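Local coordinates for protein N-formylglutamate amidohydrolase (Ralstonia eutropha, PDB 2Q7S) that binds a zinc ion and is probably a metal-dependent hydrolase of the N-formylglutamate amidohydrolase family, at residues G206-Y220 with L271-Y285. Numbering follows the deposited sequence. Where two conformers were deposited one is given.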
loop_
_atom_site.group_PDB
_atom_site.type_symbol
_atom_site.label_atom_id
_atom_site.label_comp_id
_atom_site.label_asym_id
_atom_site.label_seq_id
_atom_site.Cartn_x
_atom_site.Cartn_y
_atom_site.Cartn_z
ATOM N N GLY A 206 2.834 -5.961 20.019
ATOM C CA GLY A 206 2.523 -4.751 20.787
ATOM C C GLY A 206 2.089 -3.602 19.871
ATOM O O GLY A 206 1.221 -2.811 20.233
ATOM N N LEU A 207 2.670 -3.513 18.679
ATOM C CA LEU A 207 2.291 -2.450 17.754
ATOM C C LEU A 207 0.925 -2.670 17.119
ATOM O O LEU A 207 0.160 -1.713 16.958
ATOM C CB LEU A 207 3.335 -2.209 16.674
ATOM C CG LEU A 207 2.991 -1.073 15.675
ATOM C CD1 LEU A 207 2.779 0.273 16.371
ATOM C CD2 LEU A 207 4.045 -0.945 14.607
ATOM N N VAL A 208 0.626 -3.913 16.746
ATOM C CA VAL A 208 -0.703 -4.245 16.215
ATOM C C VAL A 208 -1.767 -3.964 17.328
ATOM O O VAL A 208 -2.843 -3.447 17.040
ATOM C CB VAL A 208 -0.780 -5.719 15.691
ATOM C CG1 VAL A 208 -2.006 -5.931 14.828
ATOM C CG2 VAL A 208 0.476 -6.075 14.902
ATOM N N ASP A 209 -1.439 -4.292 18.582
ATOM C CA ASP A 209 -2.344 -4.073 19.715
ATOM C C ASP A 209 -2.583 -2.570 19.882
ATOM O O ASP A 209 -3.716 -2.142 20.065
ATOM C CB ASP A 209 -1.746 -4.585 21.044
ATOM C CG ASP A 209 -1.788 -6.119 21.202
ATOM O OD1 ASP A 209 -2.388 -6.848 20.376
ATOM O OD2 ASP A 209 -1.200 -6.595 22.198
ATOM N N LEU A 210 -1.491 -1.802 19.828
ATOM C CA LEU A 210 -1.534 -0.327 19.904
ATOM C C LEU A 210 -2.453 0.245 18.838
ATOM O O LEU A 210 -3.386 0.961 19.153
ATOM C CB LEU A 210 -0.122 0.286 19.783
ATOM C CG LEU A 210 0.093 1.801 20.008
ATOM C CD1 LEU A 210 -0.777 2.385 21.139
ATOM C CD2 LEU A 210 1.538 2.040 20.340
ATOM N N VAL A 211 -2.210 -0.090 17.580
ATOM C CA VAL A 211 -2.979 0.507 16.482
ATOM C C VAL A 211 -4.466 0.142 16.598
ATOM O O VAL A 211 -5.348 1.004 16.489
ATOM C CB VAL A 211 -2.410 0.098 15.083
ATOM C CG1 VAL A 211 -3.358 0.523 13.973
ATOM C CG2 VAL A 211 -0.975 0.682 14.874
ATOM N N GLU A 212 -4.737 -1.134 16.843
ATOM C CA GLU A 212 -6.113 -1.594 17.010
ATOM C C GLU A 212 -6.860 -0.825 18.126
ATOM O O GLU A 212 -7.975 -0.395 17.955
ATOM C CB GLU A 212 -6.091 -3.097 17.323
ATOM C CG GLU A 212 -7.439 -3.725 17.595
ATOM C CD GLU A 212 -7.284 -5.213 17.881
ATOM O OE1 GLU A 212 -6.883 -5.511 19.016
ATOM O OE2 GLU A 212 -7.497 -6.059 16.972
ATOM N N ARG A 213 -6.239 -0.750 19.294
ATOM C CA ARG A 213 -6.818 -0.121 20.485
ATOM C C ARG A 213 -7.044 1.373 20.261
ATOM O O ARG A 213 -8.115 1.899 20.546
ATOM C CB ARG A 213 -5.887 -0.343 21.684
ATOM C CG ARG A 213 -6.273 0.410 22.969
ATOM C CD ARG A 213 -5.425 -0.036 24.160
ATOM N NE ARG A 213 -3.975 0.189 23.978
ATOM C CZ ARG A 213 -3.030 -0.766 23.868
ATOM N NH1 ARG A 213 -3.332 -2.077 23.921
ATOM N NH2 ARG A 213 -1.752 -0.410 23.704
ATOM N N GLU A 214 -6.043 2.060 19.740
ATOM C CA GLU A 214 -6.177 3.513 19.471
ATOM C C GLU A 214 -7.321 3.794 18.481
ATOM O O GLU A 214 -8.130 4.663 18.720
ATOM C CB GLU A 214 -4.847 4.096 18.974
ATOM C CG GLU A 214 -3.759 4.108 20.070
ATOM C CD GLU A 214 -4.035 5.147 21.153
ATOM O OE1 GLU A 214 -4.531 6.234 20.787
ATOM O OE2 GLU A 214 -3.783 4.866 22.360
ATOM N N LEU A 215 -7.423 3.013 17.397
ATOM C CA LEU A 215 -8.496 3.199 16.418
ATOM C C LEU A 215 -9.875 2.869 16.935
ATOM O O LEU A 215 -10.804 3.621 16.691
ATOM C CB LEU A 215 -8.213 2.389 15.121
ATOM C CG LEU A 215 -7.066 2.983 14.304
ATOM C CD1 LEU A 215 -6.805 2.157 13.135
ATOM C CD2 LEU A 215 -7.306 4.434 13.873
ATOM N N ARG A 216 -10.029 1.742 17.651
ATOM C CA ARG A 216 -11.300 1.435 18.338
ATOM C C ARG A 216 -11.684 2.474 19.386
ATOM O O ARG A 216 -12.844 2.767 19.560
ATOM C CB ARG A 216 -11.262 0.037 18.983
ATOM C CG ARG A 216 -11.253 -1.063 17.973
ATOM C CD ARG A 216 -11.009 -2.398 18.641
ATOM N NE ARG A 216 -11.203 -3.465 17.682
ATOM C CZ ARG A 216 -10.951 -4.753 17.925
ATOM N NH1 ARG A 216 -10.419 -5.149 19.076
ATOM N NH2 ARG A 216 -11.175 -5.649 16.980
ATOM N N GLU A 217 -10.724 3.061 20.062
ATOM C CA GLU A 217 -11.056 4.126 21.023
ATOM C C GLU A 217 -11.624 5.381 20.352
ATOM O O GLU A 217 -12.387 6.087 20.961
ATOM C CB GLU A 217 -9.856 4.429 21.932
ATOM C CG GLU A 217 -9.611 3.264 22.896
ATOM C CD GLU A 217 -8.483 3.479 23.914
ATOM O OE1 GLU A 217 -7.886 4.580 23.934
ATOM O OE2 GLU A 217 -8.214 2.518 24.690
ATOM N N LYS A 218 -11.290 5.608 19.081
ATOM C CA LYS A 218 -11.744 6.787 18.322
ATOM C C LYS A 218 -13.056 6.489 17.582
ATOM O O LYS A 218 -13.613 7.351 16.899
ATOM C CB LYS A 218 -10.657 7.232 17.327
ATOM C CG LYS A 218 -9.373 7.802 17.979
ATOM C CD LYS A 218 -8.156 7.691 17.049
ATOM C CE LYS A 218 -6.892 8.477 17.486
ATOM N NZ LYS A 218 -6.521 8.260 18.938
ATOM N N GLY A 219 -13.524 5.250 17.701
ATOM C CA GLY A 219 -14.821 4.863 17.206
ATOM C C GLY A 219 -14.812 4.029 15.951
ATOM O O GLY A 219 -15.868 3.736 15.418
ATOM N N TYR A 220 -13.634 3.664 15.461
ATOM C CA TYR A 220 -13.519 2.899 14.201
ATOM C C TYR A 220 -13.604 1.410 14.527
ATOM O O TYR A 220 -13.246 0.980 15.610
ATOM C CB TYR A 220 -12.189 3.229 13.504
ATOM C CG TYR A 220 -12.048 4.686 13.114
ATOM C CD1 TYR A 220 -12.692 5.182 11.995
ATOM C CD2 TYR A 220 -11.334 5.572 13.910
ATOM C CE1 TYR A 220 -12.550 6.506 11.630
ATOM C CE2 TYR A 220 -11.211 6.910 13.581
ATOM C CZ TYR A 220 -11.833 7.382 12.442
ATOM O OH TYR A 220 -11.752 8.710 12.064
ATOM N N LEU A 271 -10.710 12.013 9.572
ATOM C CA LEU A 271 -9.872 10.823 9.520
ATOM C C LEU A 271 -8.383 11.147 9.535
ATOM O O LEU A 271 -7.591 10.513 10.275
ATOM C CB LEU A 271 -10.204 9.969 8.292
ATOM C CG LEU A 271 -9.442 8.662 8.214
ATOM C CD1 LEU A 271 -9.834 7.746 9.377
ATOM C CD2 LEU A 271 -9.682 8.033 6.846
ATOM N N GLN A 272 -7.997 12.156 8.749
ATOM C CA GLN A 272 -6.609 12.620 8.694
ATOM C C GLN A 272 -6.162 13.057 10.097
ATOM O O GLN A 272 -5.066 12.756 10.524
ATOM C CB GLN A 272 -6.500 13.820 7.747
ATOM C CG GLN A 272 -5.073 14.290 7.448
ATOM C CD GLN A 272 -5.043 15.469 6.480
ATOM O OE1 GLN A 272 -5.666 16.499 6.721
ATOM N NE2 GLN A 272 -4.339 15.305 5.362
ATOM N N ARG A 273 -7.019 13.780 10.788
ATOM C CA ARG A 273 -6.740 14.219 12.171
ATOM C C ARG A 273 -6.532 13.006 13.089
ATOM O O ARG A 273 -5.519 12.875 13.749
ATOM C CB ARG A 273 -7.873 15.113 12.668
ATOM C CG ARG A 273 -7.774 15.473 14.161
ATOM C CD ARG A 273 -8.698 14.591 15.052
ATOM N NE ARG A 273 -10.175 14.710 14.906
ATOM C CZ ARG A 273 -10.893 15.703 14.340
ATOM N NH1 ARG A 273 -10.348 16.797 13.789
ATOM N NH2 ARG A 273 -12.224 15.601 14.321
ATOM N N ASP A 274 -7.466 12.073 13.058
ATOM C CA ASP A 274 -7.318 10.819 13.807
ATOM C C ASP A 274 -6.026 10.056 13.489
ATOM O O ASP A 274 -5.363 9.531 14.395
ATOM C CB ASP A 274 -8.534 9.921 13.608
ATOM C CG ASP A 274 -9.767 10.472 14.267
ATOM O OD1 ASP A 274 -9.677 11.483 15.012
ATOM O OD2 ASP A 274 -10.837 9.898 14.029
ATOM N N LEU A 275 -5.652 9.997 12.214
ATOM C CA LEU A 275 -4.403 9.338 11.828
ATOM C C LEU A 275 -3.146 10.095 12.224
ATOM O O LEU A 275 -2.134 9.486 12.460
ATOM C CB LEU A 275 -4.365 9.025 10.324
ATOM C CG LEU A 275 -5.347 8.011 9.791
ATOM C CD1 LEU A 275 -5.323 7.913 8.240
ATOM C CD2 LEU A 275 -5.058 6.656 10.462
ATOM N N THR A 276 -3.195 11.440 12.263
ATOM C CA THR A 276 -2.120 12.223 12.827
ATOM C C THR A 276 -1.877 11.895 14.293
ATOM O O THR A 276 -0.747 11.701 14.729
ATOM C CB THR A 276 -2.374 13.720 12.646
ATOM O OG1 THR A 276 -2.279 14.023 11.251
ATOM C CG2 THR A 276 -1.364 14.492 13.365
ATOM N N LEU A 277 -2.952 11.894 15.071
ATOM C CA LEU A 277 -2.886 11.508 16.474
ATOM C C LEU A 277 -2.447 10.047 16.644
ATOM O O LEU A 277 -1.679 9.747 17.564
ATOM C CB LEU A 277 -4.223 11.768 17.181
ATOM C CG LEU A 277 -4.605 13.163 17.712
ATOM C CD1 LEU A 277 -4.003 13.484 19.069
ATOM C CD2 LEU A 277 -4.285 14.265 16.749
ATOM N N LEU A 278 -2.889 9.147 15.777
ATOM C CA LEU A 278 -2.473 7.739 15.867
ATOM C C LEU A 278 -0.960 7.656 15.564
ATOM O O LEU A 278 -0.221 6.938 16.228
ATOM C CB LEU A 278 -3.246 6.854 14.864
ATOM C CG LEU A 278 -2.645 5.458 14.662
ATOM C CD1 LEU A 278 -2.828 4.638 15.936
ATOM C CD2 LEU A 278 -3.212 4.761 13.383
ATOM N N THR A 279 -0.503 8.459 14.612
ATOM C CA THR A 279 0.900 8.413 14.126
ATOM C C THR A 279 1.852 8.911 15.196
ATOM O O THR A 279 2.955 8.416 15.340
ATOM C CB THR A 279 1.052 9.173 12.734
ATOM O OG1 THR A 279 0.265 8.523 11.720
ATOM C CG2 THR A 279 2.481 9.158 12.226
ATOM N N LEU A 280 1.425 9.938 15.940
ATOM C CA LEU A 280 2.190 10.471 17.026
ATOM C C LEU A 280 2.351 9.359 18.063
ATOM O O LEU A 280 3.451 9.102 18.585
ATOM C CB LEU A 280 1.496 11.714 17.631
ATOM C CG LEU A 280 2.210 12.482 18.741
ATOM C CD1 LEU A 280 3.683 12.816 18.348
ATOM C CD2 LEU A 280 1.446 13.773 19.111
ATOM N N ARG A 281 1.263 8.669 18.351
ATOM C CA ARG A 281 1.343 7.561 19.294
ATOM C C ARG A 281 2.280 6.419 18.841
ATOM O O ARG A 281 2.998 5.837 19.643
ATOM C CB ARG A 281 -0.057 7.038 19.546
ATOM C CG ARG A 281 -0.115 6.011 20.647
ATOM C CD ARG A 281 0.213 6.599 22.028
ATOM N NE ARG A 281 0.335 5.485 22.950
ATOM C CZ ARG A 281 1.423 4.738 23.108
ATOM N NH1 ARG A 281 2.548 4.989 22.426
ATOM N NH2 ARG A 281 1.379 3.720 23.963
ATOM N N ILE A 282 2.254 6.088 17.553
ATOM C CA ILE A 282 3.132 5.078 17.006
ATOM C C ILE A 282 4.586 5.537 17.089
ATOM O O ILE A 282 5.429 4.728 17.363
ATOM C CB ILE A 282 2.791 4.763 15.519
ATOM C CG1 ILE A 282 1.390 4.139 15.373
ATOM C CG2 ILE A 282 3.852 3.873 14.825
ATOM C CD1 ILE A 282 0.990 3.904 13.874
ATOM N N ALA A 283 4.867 6.832 16.861
ATOM C CA ALA A 283 6.238 7.369 16.914
ATOM C C ALA A 283 6.796 7.170 18.303
ATOM O O ALA A 283 7.926 6.749 18.468
ATOM C CB ALA A 283 6.312 8.873 16.506
ATOM N N GLU A 284 5.974 7.444 19.306
ATOM C CA GLU A 284 6.330 7.236 20.716
ATOM C C GLU A 284 6.632 5.748 21.047
ATOM O O GLU A 284 7.598 5.411 21.771
ATOM C CB GLU A 284 5.184 7.724 21.584
ATOM C CG GLU A 284 5.016 9.221 21.606
ATOM C CD GLU A 284 3.870 9.670 22.532
ATOM O OE1 GLU A 284 2.764 9.106 22.404
ATOM O OE2 GLU A 284 4.076 10.554 23.391
ATOM N N TYR A 285 5.791 4.872 20.529
ATOM C CA TYR A 285 5.980 3.441 20.682
ATOM C C TYR A 285 7.310 2.981 20.037
ATOM O O TYR A 285 8.097 2.304 20.661
ATOM C CB TYR A 285 4.786 2.701 20.106
ATOM C CG TYR A 285 4.929 1.213 20.198
ATOM C CD1 TYR A 285 4.490 0.511 21.308
ATOM C CD2 TYR A 285 5.554 0.516 19.178
ATOM C CE1 TYR A 285 4.666 -0.852 21.375
ATOM C CE2 TYR A 285 5.729 -0.816 19.242
ATOM C CZ TYR A 285 5.284 -1.496 20.320
ATOM O OH TYR A 285 5.499 -2.831 20.345
#
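L278 reaches into the groove between V211, E214 and L215, its CD1 packing 3.7 Å from CB of E214 while CD2 meets CD2 of L215. One turn on, CD1 of I282 touches CG2 of V211, while its CG2 meets CD1 of L207, the two side chains crossing at about a right angle. L210 wedges between R281 and Y285: its CD2 is pressed against the root of the tyrosine, 3.3 Å from Y285 CB, and its CD1 lies 3.5 Å above one face of the R281 guanidinium, toward the rim. A bend at chi2 (67°) folds the arginine back so that its flat end can cover the leucine. The Y285 ring rests along CB of L207 and brings its hydroxyl over the G206-L207 peptide, where it hydrogen-bonds E204 just before the helix.

The polar contacts gather mainly at the other end. Y220 OH donates a very short bond, 2.5 Å, to OD2 of D274, which sits at the ring edge near its plane; L271 CD1 also touches this hydroxyl. K218 lays CE 3.6 Å from the backbone O of D274 and turns NZ back to E214 OE1 in a salt bridge whose hydrogen bond is weak. E214 OE2 stays 4.2 Å from R281 NE, beyond a salt bridge. A Schellman motif at G219 ends the first helix and leads the chain into Y220, whose ring also stacks edge-to-face on F193.

Segments 206-217 and 271-285 thus run nearly antiparallel (153°), axes 10.5 Å apart at closest approach, and pack against strands 166-174 and 193-196, forming one helical layer over the mixed sheet of an alpha/beta fold.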